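Local coordinates for penicillin binding protein transpeptidase domain protein (Escherichia coli, PDB 4BJQ) that belongs to the penicillin-binding protein family, this fragment being a small alpha-beta domain that pairs with a second copy of itself through a shared sheet, at residues K24-A29 with L67-I72. Residues are numbered along the deposited sequence; the frame is centred on the assembly and turned at random.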
loop_
_atom_site.group_PDB
_atom_site.type_symbol
_atom_site.label_atom_id
_atom_site.label_comp_id
_atom_site.label_asym_id
_atom_site.label_seq_id
_atom_site.Cartn_x
_atom_site.Cartn_y
_atom_site.Cartn_z
ATOM N N LYS A 24 -5.630 6.205 6.439
ATOM C CA LYS A 24 -6.395 7.335 6.983
ATOM C C LYS A 24 -7.363 6.881 8.068
ATOM O O LYS A 24 -7.468 7.518 9.103
ATOM C CB LYS A 24 -7.205 8.025 5.889
ATOM C CG LYS A 24 -6.421 8.987 5.038
ATOM C CD LYS A 24 -7.267 9.444 3.841
ATOM C CE LYS A 24 -6.370 9.790 2.652
ATOM N NZ LYS A 24 -5.280 10.760 3.042
ATOM N N ALA A 25 -8.070 5.785 7.824
ATOM C CA ALA A 25 -8.992 5.259 8.822
ATOM C C ALA A 25 -8.291 4.866 10.138
ATOM O O ALA A 25 -8.859 5.075 11.211
ATOM C CB ALA A 25 -9.811 4.100 8.254
ATOM N N LEU A 26 -7.072 4.304 10.055
ATOM C CA LEU A 26 -6.298 3.974 11.253
ATOM C C LEU A 26 -5.964 5.263 12.014
ATOM O O LEU A 26 -6.186 5.351 13.222
ATOM C CB LEU A 26 -5.009 3.184 10.920
ATOM C CG LEU A 26 -4.005 2.852 12.053
ATOM C CD1 LEU A 26 -4.637 2.028 13.151
ATOM C CD2 LEU A 26 -2.739 2.136 11.545
ATOM N N ALA A 27 -5.435 6.248 11.296
ATOM C CA ALA A 27 -5.038 7.515 11.894
ATOM C C ALA A 27 -6.201 8.209 12.617
ATOM O O ALA A 27 -6.041 8.609 13.771
ATOM C CB ALA A 27 -4.415 8.424 10.843
ATOM N N ASN A 28 -7.348 8.342 11.936
ATOM C CA ASN A 28 -8.572 8.911 12.505
ATOM C C ASN A 28 -9.036 8.176 13.768
ATOM O O ASN A 28 -9.337 8.803 14.782
ATOM C CB ASN A 28 -9.726 8.877 11.490
ATOM C CG ASN A 28 -9.460 9.695 10.235
ATOM O OD1 ASN A 28 -8.566 10.553 10.192
ATOM N ND2 ASN A 28 -10.262 9.446 9.203
ATOM N N ALA A 29 -9.096 6.848 13.696
ATOM C CA ALA A 29 -9.496 6.020 14.835
ATOM C C ALA A 29 -8.594 6.215 16.054
ATOM O O ALA A 29 -9.065 6.211 17.194
ATOM C CB ALA A 29 -9.548 4.558 14.442
ATOM N N LEU A 67 -9.193 -3.602 9.165
ATOM C CA LEU A 67 -8.575 -2.772 8.119
ATOM C C LEU A 67 -7.522 -3.555 7.298
ATOM O O LEU A 67 -7.182 -3.158 6.171
ATOM C CB LEU A 67 -7.932 -1.506 8.721
ATOM C CG LEU A 67 -8.828 -0.446 9.387
ATOM C CD1 LEU A 67 -7.990 0.601 10.094
ATOM C CD2 LEU A 67 -9.791 0.222 8.398
ATOM N N LYS A 68 -7.009 -4.650 7.872
ATOM C CA LYS A 68 -6.077 -5.564 7.185
ATOM C C LYS A 68 -4.913 -4.794 6.572
ATOM O O LYS A 68 -4.612 -4.933 5.385
ATOM C CB LYS A 68 -6.806 -6.412 6.122
ATOM C CG LYS A 68 -7.935 -7.296 6.675
ATOM C CD LYS A 68 -8.207 -8.528 5.788
ATOM C CE LYS A 68 -8.814 -8.143 4.441
ATOM N NZ LYS A 68 -8.690 -9.232 3.394
ATOM N N LEU A 69 -4.278 -3.955 7.390
ATOM C CA LEU A 69 -3.224 -3.080 6.914
ATOM C C LEU A 69 -1.869 -3.797 6.983
ATOM O O LEU A 69 -1.533 -4.420 8.000
ATOM C CB LEU A 69 -3.207 -1.773 7.731
ATOM C CG LEU A 69 -4.258 -0.673 7.442
ATOM C CD1 LEU A 69 -4.347 0.307 8.582
ATOM C CD2 LEU A 69 -3.988 0.101 6.141
ATOM N N PRO A 70 -1.076 -3.694 5.908
ATOM C CA PRO A 70 0.235 -4.358 5.875
ATOM C C PRO A 70 1.142 -3.813 6.980
ATOM O O PRO A 70 1.235 -2.583 7.176
ATOM C CB PRO A 70 0.784 -3.985 4.484
ATOM C CG PRO A 70 0.107 -2.675 4.168
ATOM C CD PRO A 70 -1.275 -2.788 4.755
ATOM N N GLY A 71 1.766 -4.728 7.717
ATOM C CA GLY A 71 2.676 -4.382 8.805
ATOM C C GLY A 71 2.021 -4.005 10.114
ATOM O O GLY A 71 2.710 -3.669 11.077
ATOM N N ILE A 72 0.696 -4.046 10.169
ATOM C CA ILE A 72 -0.005 -3.692 11.402
ATOM C C ILE A 72 -0.368 -4.958 12.149
ATOM O O ILE A 72 -0.908 -5.882 11.571
ATOM C CB ILE A 72 -1.247 -2.794 11.145
ATOM C CG1 ILE A 72 -0.818 -1.457 10.535
ATOM C CG2 ILE A 72 -2.054 -2.559 12.449
ATOM C CD1 ILE A 72 0.190 -0.679 11.378
#
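Leu69 O is gripped by one hydrogen bond, from Ile72 N at 3.1 Å, which closes a type II turn with Pro70 and Gly71 at its corners. Leu67, just ahead of the turn, and Leu69 and Ile72 at its two ends all point toward helix 19-30, and no hydrogen bond crosses between the two segments. Leu67, its CG anti to its carbonyl carbon, straddles the helix surface with its two methyls: CD1 lies 3.8 Å from Leu26 N, while CD2 meets Ala25 CB at 3.9 Å. Leu26 extends from the helix toward Leu69 and Ile72, CG anti to its backbone N (chi1 175°). Leu69 crosses it obliquely, a single methyl, CD1, touching both Leu26 CB and Leu26 CD2 at 3.8 Å. Farther out, Leu26 and Ile72 meet tip to tip, with Leu26 CD2 4.1 Å from Ile72 CD1. Ile64 of helix 58-66 also packs on Leu26 and Ile72, and Trp23 touches Leu69 and Ile72, extending this apolar cluster. Lys68, with positive phi (51°), breaks the helical path after helix 58-66, and Ile72 starts a strand that pairs antiparallel with one of the second subunit. The arrangement is a helix-to-strand connection, ending in a Pro-Gly type II turn, packed by Leu67, Leu69 and Ile72 onto helix 19-30 of a small alpha-beta domain.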